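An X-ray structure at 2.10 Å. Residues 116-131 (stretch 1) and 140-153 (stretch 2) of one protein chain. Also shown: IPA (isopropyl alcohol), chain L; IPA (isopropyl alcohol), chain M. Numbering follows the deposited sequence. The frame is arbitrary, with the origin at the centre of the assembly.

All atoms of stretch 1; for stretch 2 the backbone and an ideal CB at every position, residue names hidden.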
# COMPACT_ATOMS: atom_id res chain seq x y z
N PHE B 116 -2.50 25.79 26.38
CA PHE B 116 -3.32 24.63 26.09
C PHE B 116 -2.39 23.44 25.85
O PHE B 116 -1.22 23.62 25.52
CB PHE B 116 -4.21 24.87 24.87
CG PHE B 116 -3.46 24.96 23.57
CD1 PHE B 116 -2.91 26.15 23.16
CD2 PHE B 116 -3.32 23.84 22.77
CE1 PHE B 116 -2.22 26.23 21.96
CE2 PHE B 116 -2.63 23.91 21.57
CZ PHE B 116 -2.08 25.11 21.17
N ALA B 117 -2.92 22.23 26.02
CA ALA B 117 -2.13 21.02 25.82
C ALA B 117 -2.96 19.93 25.15
O ALA B 117 -4.18 19.86 25.34
CB ALA B 117 -1.59 20.52 27.15
N PHE B 118 -2.30 19.09 24.37
CA PHE B 118 -2.97 18.00 23.68
C PHE B 118 -3.06 16.77 24.58
O PHE B 118 -2.15 16.49 25.37
CB PHE B 118 -2.24 17.65 22.38
CG PHE B 118 -2.38 18.70 21.32
CD1 PHE B 118 -3.50 18.75 20.52
CD2 PHE B 118 -1.39 19.65 21.14
CE1 PHE B 118 -3.64 19.72 19.55
CE2 PHE B 118 -1.51 20.63 20.17
CZ PHE B 118 -2.64 20.66 19.37
N VAL B 119 -4.17 16.04 24.46
CA VAL B 119 -4.39 14.81 25.20
C VAL B 119 -4.53 13.64 24.23
O VAL B 119 -5.24 13.74 23.23
CB VAL B 119 -5.65 14.91 26.08
CG1 VAL B 119 -5.84 13.63 26.89
CG2 VAL B 119 -5.56 16.12 27.00
N CYS B 120 -3.85 12.55 24.54
CA CYS B 120 -3.91 11.34 23.71
C CYS B 120 -4.04 10.12 24.62
O CYS B 120 -3.81 10.21 25.82
CB CYS B 120 -2.67 11.23 22.83
SG CYS B 120 -2.38 12.67 21.76
N ASP B 121 -4.41 8.99 24.03
CA ASP B 121 -4.58 7.76 24.80
C ASP B 121 -3.27 6.98 24.89
O ASP B 121 -3.19 5.96 25.58
CB ASP B 121 -5.67 6.89 24.18
CG ASP B 121 -5.30 6.35 22.82
OD1 ASP B 121 -4.49 7.00 22.11
OD2 ASP B 121 -5.82 5.28 22.45
N SER B 122 -2.24 7.46 24.20
CA SER B 122 -0.92 6.84 24.27
C SER B 122 0.13 7.78 23.68
O SER B 122 -0.18 8.89 23.26
CB SER B 122 -0.90 5.50 23.53
OG SER B 122 -1.03 5.68 22.13
N ARG B 123 1.38 7.32 23.66
CA ARG B 123 2.47 8.10 23.10
C ARG B 123 2.46 8.05 21.58
O ARG B 123 3.04 8.91 20.92
CB ARG B 123 3.82 7.59 23.63
CG ARG B 123 4.10 6.13 23.31
CD ARG B 123 5.49 5.71 23.78
NE ARG B 123 5.66 5.88 25.22
CZ ARG B 123 6.82 5.72 25.87
NH1 ARG B 123 7.92 5.39 25.20
NH2 ARG B 123 6.87 5.89 27.18
N GLN B 124 1.78 7.04 21.04
CA GLN B 124 1.83 6.75 19.61
C GLN B 124 1.50 7.95 18.72
O GLN B 124 2.21 8.21 17.75
CB GLN B 124 0.88 5.60 19.28
CG GLN B 124 1.18 4.31 20.03
CD GLN B 124 2.57 3.79 19.73
OE1 GLN B 124 3.05 3.89 18.60
NE2 GLN B 124 3.22 3.23 20.74
N ASP B 125 0.44 8.67 19.06
CA ASP B 125 -0.05 9.75 18.21
C ASP B 125 1.00 10.82 17.92
O ASP B 125 1.16 11.25 16.77
CB ASP B 125 -1.28 10.42 18.84
CG ASP B 125 -2.50 9.52 18.83
OD1 ASP B 125 -2.70 8.76 19.81
OD2 ASP B 125 -3.27 9.57 17.84
N LEU B 126 1.73 11.25 18.95
CA LEU B 126 2.67 12.36 18.81
C LEU B 126 4.13 11.91 18.73
O LEU B 126 4.89 12.42 17.92
CB LEU B 126 2.49 13.35 19.96
CG LEU B 126 1.15 14.11 19.97
CD1 LEU B 126 1.11 15.07 21.14
CD2 LEU B 126 0.92 14.87 18.66
N TRP B 127 4.52 10.95 19.57
CA TRP B 127 5.91 10.49 19.55
C TRP B 127 6.25 9.76 18.26
O TRP B 127 7.34 9.96 17.70
CB TRP B 127 6.20 9.58 20.74
CG TRP B 127 7.37 8.69 20.49
CD1 TRP B 127 8.69 9.04 20.48
CD2 TRP B 127 7.32 7.28 20.21
NE1 TRP B 127 9.47 7.94 20.20
CE2 TRP B 127 8.65 6.85 20.03
CE3 TRP B 127 6.29 6.35 20.08
CZ2 TRP B 127 8.97 5.53 19.74
CZ3 TRP B 127 6.61 5.04 19.80
CH2 TRP B 127 7.94 4.64 19.63
N ARG B 128 5.35 8.92 17.77
CA ARG B 128 5.61 8.13 16.56
C ARG B 128 4.96 8.74 15.32
O ARG B 128 5.65 9.21 14.41
CB ARG B 128 5.12 6.69 16.73
CG ARG B 128 5.34 5.81 15.49
CD ARG B 128 5.05 4.34 15.77
NE ARG B 128 3.64 4.11 16.08
CZ ARG B 128 2.68 4.00 15.18
NH1 ARG B 128 2.95 4.10 13.88
NH2 ARG B 128 1.43 3.79 15.57
N ILE B 129 3.63 8.74 15.29
CA ILE B 129 2.88 9.12 14.10
C ILE B 129 3.18 10.56 13.68
O ILE B 129 3.51 10.80 12.52
CB ILE B 129 1.36 8.96 14.33
CG1 ILE B 129 1.03 7.47 14.52
CG2 ILE B 129 0.56 9.56 13.16
CD1 ILE B 129 -0.42 7.18 14.86
N ALA B 130 3.05 11.50 14.60
CA ALA B 130 3.31 12.89 14.27
C ALA B 130 4.76 13.06 13.83
O ALA B 130 5.03 13.58 12.75
CB ALA B 130 3.00 13.80 15.45
N GLN B 131 5.69 12.58 14.65
CA GLN B 131 7.12 12.74 14.38
C GLN B 131 7.50 12.21 12.99
O GLN B 131 8.24 12.86 12.25
CB GLN B 131 7.95 12.04 15.45
CG GLN B 131 9.18 12.82 15.86
CD GLN B 131 10.12 12.03 16.76
OE1 GLN B 131 11.33 12.20 16.70
NE2 GLN B 131 9.55 11.17 17.60
N UNK B 140 9.02 21.04 10.65
CA UNK B 140 9.65 21.06 11.96
C UNK B 140 8.65 20.63 13.03
O UNK B 140 7.50 21.09 13.03
CB UNK B 140 10.20 22.45 12.27
N UNK B 141 9.08 19.76 13.92
CA UNK B 141 8.23 19.29 15.01
C UNK B 141 7.83 20.48 15.89
O UNK B 141 8.69 21.11 16.50
CB UNK B 141 8.95 18.22 15.84
N UNK B 142 6.52 20.80 15.96
CA UNK B 142 6.11 21.99 16.71
C UNK B 142 6.25 21.83 18.22
O UNK B 142 6.26 20.71 18.74
CB UNK B 142 4.66 22.34 16.37
N UNK B 143 6.35 22.95 18.92
CA UNK B 143 6.57 22.95 20.36
C UNK B 143 5.40 22.33 21.12
O UNK B 143 5.59 21.75 22.19
CB UNK B 143 6.81 24.38 20.85
N UNK B 144 4.19 22.47 20.58
CA UNK B 144 3.00 21.96 21.26
C UNK B 144 2.76 20.47 20.99
O UNK B 144 1.81 19.89 21.51
CB UNK B 144 1.77 22.76 20.83
N UNK B 145 3.63 19.86 20.18
CA UNK B 145 3.62 18.41 19.98
C UNK B 145 4.76 17.74 20.76
O UNK B 145 4.84 16.51 20.80
CB UNK B 145 3.73 18.08 18.49
N UNK B 146 5.64 18.54 21.35
CA UNK B 146 6.77 18.00 22.10
C UNK B 146 6.50 18.03 23.61
O UNK B 146 7.37 17.70 24.42
CB UNK B 146 8.04 18.79 21.78
N UNK B 147 5.29 18.44 23.97
CA UNK B 147 4.78 18.25 25.32
C UNK B 147 3.30 17.92 25.22
O UNK B 147 2.58 18.52 24.42
CB UNK B 147 5.01 19.49 26.19
N UNK B 148 2.84 16.95 26.00
CA UNK B 148 1.46 16.51 25.90
C UNK B 148 1.05 15.66 27.10
O UNK B 148 1.86 15.38 27.98
CB UNK B 148 1.25 15.72 24.60
N UNK B 149 -0.22 15.27 27.11
CA UNK B 149 -0.79 14.49 28.19
C UNK B 149 -1.12 13.08 27.74
O UNK B 149 -2.04 12.87 26.95
CB UNK B 149 -2.04 15.18 28.74
N UNK B 150 -0.35 12.11 28.23
CA UNK B 150 -0.65 10.70 28.01
C UNK B 150 -1.70 10.27 29.02
O UNK B 150 -1.39 10.04 30.19
CB UNK B 150 0.61 9.84 28.12
N UNK B 151 -2.95 10.18 28.57
CA UNK B 151 -4.07 9.95 29.48
C UNK B 151 -4.02 8.56 30.10
O UNK B 151 -4.47 8.36 31.23
CB UNK B 151 -5.40 10.14 28.74
N UNK B 152 -3.47 7.60 29.37
CA UNK B 152 -3.40 6.22 29.85
C UNK B 152 -2.39 6.11 30.98
O UNK B 152 -2.52 5.28 31.88
CB UNK B 152 -3.03 5.27 28.71
N UNK B 153 -1.36 6.96 30.93
CA UNK B 153 -0.35 6.99 31.97
C UNK B 153 -0.95 7.50 33.28
O UNK B 153 -0.61 7.02 34.36
CB UNK B 153 0.83 7.86 31.54
C1 IPA L . 1.21 3.73 27.79
C2 IPA L . 0.99 3.98 26.32
C3 IPA L . 1.07 2.68 25.56
O2 IPA L . 2.00 4.85 25.85
C1 IPA M . 6.69 4.74 10.70
C2 IPA M . 7.05 3.97 11.95
C3 IPA M . 7.90 4.85 12.85
O2 IPA M . 5.87 3.60 12.62

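Position 140 finds nothing of stretch 1 within 5.5 Å of its ideal CB, so almost any residue would do; it is Gln 140. At 141 the CB points toward the helix, 5.4 Å from Gln 131 CG, leaving room for a long, flexible apolar chain. Met 141 fills it: its CE lies 3.4 Å from Leu 126 O and 4.0 Å from Ala 130 CB.

Positions 142 and 143 are out of reach. The phi of -71° at 142 permits proline; the residues are Pro 142 and Ala 143.

At 144 the CB points toward stretch 1, 4.0 Å from Phe 118 CE2 and 4.5 Å from Phe 116 CZ, an aromatic surface that would welcome any large apolar group. Phe 144 meets it obliquely, its CD1 3.4 Å from Phe 118 CE2.

The CB of 145 points sideways but already lies 4.3 Å from Leu 126 CD2; a larger apolar chain whose end swings nearer, such as leucine, methionine or an aromatic, could add contacts. Phe 145 turns its ring edge to the face of Phe 118, while Leu 126 CD2 sits over a face of the Phe 145 ring, 3.7 Å from its centroid.

Position 146 points away and is occupied by Arg 146. Position 147 also points away, yet a long polar chain can curl back: water 1 lies 2.7 Å from Gln 147 OE1 and 2.8 Å from Phe 116 O, and can donate to either.

At 148 the ideal CB is 3.5 Å from Leu 126 CD1, and beyond it Leu 126, Arg 123 and Ser 122 offer a surface suited to a flat ring. Tyr 148 places one face against Leu 126 CB and carries its OH to 3.6 Å from Arg 123 CB.

Position 149 pairs with Val 119 in a parallel bridge, where a branched apolar residue suits both the extended backbone and the valine. In Ile 149, CB packs 4.0 Å from Val 119 CG2 and CD1 reaches 4.3 Å from Ala 117 CB; its N donates to Phe 118 O (2.9 Å), and its O accepts from Cys 120 N (3.0 Å).

Position 150 shares a sheet face with Cys 120 and immediately precedes a helix, favouring Asn, Asp, Ser or Thr. Asn 150 caps the helix: OD1 accepts from the backbone N of 153 (3.3 Å) and, weakly, from that of 152, while ND2 donates to O2 of IPA (chain L) (3.3 Å).

At 151 the CB lies 4.0 Å from Val 119 CG1, suiting an aliphatic group. The N of Leu 151 donates to Cys 120 O (2.9 Å), continuing the pairing, and its CB packs against Val 119 CG1. At 152 the CB points toward stretch 1, tight against Asp 121 O (3.2 Å); the end of Tyr 152 leads away, with CD2 3.6 Å from C1 of IPA (chain L). Position 153 makes no contact with stretch 1; Lys 153 is modelled extended but is poorly ordered.

Stretch 2 140-153: QMPAFFRQYINLYK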
# COMPACT_ATOMS: atom_id res chain seq x y z
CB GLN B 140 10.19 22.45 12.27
CG GLN B 140 10.95 22.54 13.57
CD GLN B 140 11.55 23.91 13.80
OE1 GLN B 140 12.74 24.04 14.09
NE2 GLN B 140 10.73 24.95 13.66
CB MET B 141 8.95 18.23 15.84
CG MET B 141 8.04 17.44 16.75
SD MET B 141 6.99 16.29 15.84
CE MET B 141 6.19 15.43 17.19
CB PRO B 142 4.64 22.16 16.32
CG PRO B 142 4.18 20.79 15.98
CD PRO B 142 5.37 20.10 15.37
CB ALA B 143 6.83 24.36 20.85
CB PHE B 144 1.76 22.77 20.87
CG PHE B 144 1.60 23.00 19.39
CD1 PHE B 144 1.21 21.97 18.55
CD2 PHE B 144 1.80 24.25 18.85
CE1 PHE B 144 1.06 22.18 17.19
CE2 PHE B 144 1.65 24.48 17.49
CZ PHE B 144 1.27 23.44 16.67
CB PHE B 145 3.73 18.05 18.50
CG PHE B 145 2.43 18.13 17.73
CD1 PHE B 145 1.23 18.46 18.34
CD2 PHE B 145 2.41 17.84 16.37
CE1 PHE B 145 0.05 18.51 17.62
CE2 PHE B 145 1.23 17.90 15.64
CZ PHE B 145 0.05 18.23 16.27
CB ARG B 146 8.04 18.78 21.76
CG ARG B 146 8.54 18.52 20.35
CD ARG B 146 9.88 19.17 20.07
NE ARG B 146 10.91 18.75 21.02
CZ ARG B 146 12.21 18.99 20.88
NH1 ARG B 146 12.65 19.66 19.83
NH2 ARG B 146 13.06 18.57 21.80
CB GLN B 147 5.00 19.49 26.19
CG GLN B 147 4.29 20.75 25.71
CD GLN B 147 4.26 21.85 26.76
OE1 GLN B 147 3.25 22.54 26.93
NE2 GLN B 147 5.37 22.02 27.48
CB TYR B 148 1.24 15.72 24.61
CG TYR B 148 2.09 14.48 24.50
CD1 TYR B 148 3.36 14.53 23.93
CD2 TYR B 148 1.63 13.26 24.96
CE1 TYR B 148 4.14 13.40 23.82
CE2 TYR B 148 2.40 12.12 24.87
CZ TYR B 148 3.66 12.20 24.29
OH TYR B 148 4.43 11.07 24.19
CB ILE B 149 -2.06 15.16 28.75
CG1 ILE B 149 -1.75 16.60 29.17
CG2 ILE B 149 -2.63 14.34 29.91
CD1 ILE B 149 -2.91 17.35 29.80
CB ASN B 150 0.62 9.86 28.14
CG ASN B 150 0.40 8.42 27.71
OD1 ASN B 150 -0.69 7.87 27.84
ND2 ASN B 150 1.46 7.80 27.21
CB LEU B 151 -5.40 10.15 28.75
CG LEU B 151 -6.63 10.27 29.65
CD1 LEU B 151 -6.57 11.55 30.47
CD2 LEU B 151 -7.90 10.23 28.83
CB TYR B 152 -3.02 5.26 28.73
CG TYR B 152 -3.05 3.81 29.14
CD1 TYR B 152 -4.26 3.13 29.22
CD2 TYR B 152 -1.89 3.13 29.45
CE1 TYR B 152 -4.30 1.80 29.61
CE2 TYR B 152 -1.92 1.80 29.84
CZ TYR B 152 -3.13 1.14 29.91
OH TYR B 152 -3.16 -0.18 30.29
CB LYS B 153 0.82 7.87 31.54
CG LYS B 153 1.95 7.93 32.56
CD LYS B 153 3.07 8.82 32.05
CE LYS B 153 4.17 8.97 33.07
NZ LYS B 153 5.21 9.92 32.60
O HOH W 1 1.31 22.50 25.00
O HOH W 2 0.42 20.10 23.83
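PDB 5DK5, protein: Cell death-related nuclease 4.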